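PDB 5ZHH: inositol-1-monophosphatase from Nostoc sp., which catalyses the hydrolysis of inositol monophosphates to free myo-inositol and phosphate, as a member of the inositol monophosphatase family. Local coordinates for the interface of chains A and B. Sequence-based numbering; all coordinates share one arbitrary frame. Chains: chain A/B, Inositol-1-monophosphatase.

The interface of chains A and B. Residues chain A 13, 17, 57, 60-61; chain B 5, 9, 12, 129, 140.
One carboxylate oxygen, B:Asp9 OD2, is gripped by three N-H donors from the end of helix 44-61 of chain A. A:His61 NE2 comes in along the anti lone pair at 2.8 Å from B:Asp9 OD2, nearly straight (168°) and in the plane of its imidazole ring. A:Arg60 arrives tip to tip and sends both end nitrogens to this same oxygen: NH1 lies 2.7 Å from B:Asp9 OD2 but above the carboxylate plane, whereas NH2 uses the syn lone pair. A bend at chi3 (36°) swings the guanidinium of A:Arg60 round to face B:Asp9, and B:Gln5 CG packs over the centre of one face. B:Gln5, one turn earlier on helix 2-26, also steadies B:Asp9, its NE2 donating to B:Asp9 OD1 at 3.1 Å.

Roles reverse at A:Glu13, whose carboxylate B:Arg140 grasps end-on, one nitrogen per oxygen. B:Arg140 NH1 to A:Glu13 OE2 (2.8 Å) is almost straight. B:Arg140 NH2 lies 2.9 Å from A:Glu13 OE1, although the two planes are turned 43° apart. Water 1 and water 2 each join A:Glu13 OE2 to B:Asp9 OD1, bridging two nearby carboxylate oxygens, which may offset the repulsion of like charges. B:Arg129 NH2 holds water 2 at 2.6 Å, while its NE bonds B:Thr12 OG1. Pairing acids with bases where helices meet a partner's helix, strand and loop, the patch and its two-fold twin probably belong to the family's dimer interface, within a deposited assembly of four copies.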
loop_
_atom_site.group_PDB
_atom_site.type_symbol
_atom_site.label_atom_id
_atom_site.label_comp_id
_atom_site.label_asym_id
_atom_site.label_seq_id
_atom_site.Cartn_x
_atom_site.Cartn_y
_atom_site.Cartn_z
ATOM N N GLU A 13 -0.771 2.122 -19.629
ATOM C CA GLU A 13 0.237 3.114 -19.272
ATOM C C GLU A 13 -0.359 4.517 -19.254
ATOM O O GLU A 13 -0.018 5.331 -18.389
ATOM C CB GLU A 13 1.429 3.028 -20.232
ATOM C CG GLU A 13 2.481 4.138 -20.085
ATOM C CD GLU A 13 3.254 4.101 -18.763
ATOM O OE1 GLU A 13 3.151 3.102 -18.019
ATOM O OE2 GLU A 13 3.984 5.077 -18.478
ATOM N N ALA A 17 -0.235 6.724 -15.874
ATOM C CA ALA A 17 0.408 8.031 -15.908
ATOM C C ALA A 17 -0.564 9.118 -15.479
ATOM O O ALA A 17 -0.212 10.003 -14.685
ATOM C CB ALA A 17 0.952 8.312 -17.308
ATOM N N ILE A 57 -0.226 10.470 -24.766
ATOM C CA ILE A 57 0.194 9.080 -24.909
ATOM C C ILE A 57 -0.563 8.404 -26.046
ATOM O O ILE A 57 0.039 7.771 -26.923
ATOM C CB ILE A 57 0.019 8.325 -23.577
ATOM C CG1 ILE A 57 0.991 8.874 -22.528
ATOM C CG2 ILE A 57 0.191 6.820 -23.776
ATOM C CD1 ILE A 57 0.745 8.361 -21.118
ATOM N N ARG A 60 0.418 9.744 -29.530
ATOM C CA ARG A 60 1.788 9.414 -29.928
ATOM C C ARG A 60 1.902 7.964 -30.385
ATOM O O ARG A 60 2.627 7.665 -31.342
ATOM C CB ARG A 60 2.761 9.694 -28.778
ATOM C CG ARG A 60 4.188 9.202 -29.033
ATOM C CD ARG A 60 5.184 9.786 -28.040
ATOM N NE ARG A 60 4.620 9.931 -26.702
ATOM C CZ ARG A 60 4.545 8.947 -25.817
ATOM N NH1 ARG A 60 5.002 7.741 -26.130
ATOM N NH2 ARG A 60 4.014 9.168 -24.621
ATOM N N HIS A 61 1.205 7.048 -29.712
ATOM C CA HIS A 61 1.261 5.648 -30.113
ATOM C C HIS A 61 0.319 5.347 -31.273
ATOM O O HIS A 61 0.658 4.530 -32.138
ATOM C CB HIS A 61 0.938 4.743 -28.925
ATOM C CG HIS A 61 2.023 4.691 -27.893
ATOM N ND1 HIS A 61 3.066 3.793 -27.959
ATOM C CD2 HIS A 61 2.223 5.419 -26.768
ATOM C CE1 HIS A 61 3.865 3.972 -26.922
ATOM N NE2 HIS A 61 3.379 4.954 -26.185
ATOM N N GLN B 5 10.479 8.318 -25.458
ATOM C CA GLN B 5 9.285 8.227 -24.617
ATOM C C GLN B 5 8.450 7.005 -24.976
ATOM O O GLN B 5 7.894 6.339 -24.093
ATOM C CB GLN B 5 8.453 9.501 -24.744
ATOM C CG GLN B 5 7.240 9.523 -23.831
ATOM C CD GLN B 5 7.618 9.699 -22.377
ATOM O OE1 GLN B 5 8.236 10.697 -22.002
ATOM N NE2 GLN B 5 7.276 8.715 -21.553
ATOM N N ASP B 9 7.604 4.040 -22.439
ATOM C CA ASP B 9 6.243 3.585 -22.162
ATOM C C ASP B 9 6.154 2.064 -22.179
ATOM O O ASP B 9 5.582 1.451 -21.271
ATOM C CB ASP B 9 5.262 4.174 -23.183
ATOM C CG ASP B 9 5.035 5.668 -23.007
ATOM O OD1 ASP B 9 5.438 6.217 -21.961
ATOM O OD2 ASP B 9 4.417 6.289 -23.914
ATOM N N THR B 12 8.067 0.303 -19.392
ATOM C CA THR B 12 7.363 0.424 -18.119
ATOM C C THR B 12 6.287 -0.653 -17.994
ATOM O O THR B 12 6.202 -1.350 -16.976
ATOM C CB THR B 12 6.769 1.827 -17.985
ATOM O OG1 THR B 12 7.831 2.791 -18.053
ATOM C CG2 THR B 12 6.034 1.976 -16.655
ATOM N N ARG B 129 12.149 4.827 -13.283
ATOM C CA ARG B 129 12.062 5.035 -14.719
ATOM C C ARG B 129 12.963 6.189 -15.120
ATOM O O ARG B 129 12.992 7.220 -14.444
ATOM C CB ARG B 129 10.616 5.342 -15.146
ATOM C CG ARG B 129 9.672 4.153 -15.008
ATOM C CD ARG B 129 8.202 4.578 -15.009
ATOM N NE ARG B 129 7.796 5.250 -16.240
ATOM C CZ ARG B 129 7.590 6.558 -16.341
ATOM N NH1 ARG B 129 7.757 7.340 -15.281
ATOM N NH2 ARG B 129 7.209 7.087 -17.496
ATOM N N ARG B 140 6.729 7.662 -10.625
ATOM C CA ARG B 140 6.307 8.746 -11.522
ATOM C C ARG B 140 6.462 10.123 -10.895
ATOM O O ARG B 140 5.788 11.080 -11.269
ATOM C CB ARG B 140 4.874 8.518 -12.004
ATOM C CG ARG B 140 4.756 7.144 -12.642
ATOM C CD ARG B 140 3.367 6.877 -13.169
ATOM N NE ARG B 140 3.234 5.496 -13.632
ATOM C CZ ARG B 140 3.408 5.114 -14.896
ATOM N NH1 ARG B 140 3.725 6.001 -15.834
ATOM N NH2 ARG B 140 3.261 3.840 -15.226
HETATM O O HOH W 1 3.839 7.436 -19.935
HETATM O O HOH W 2 6.371 5.388 -19.259
#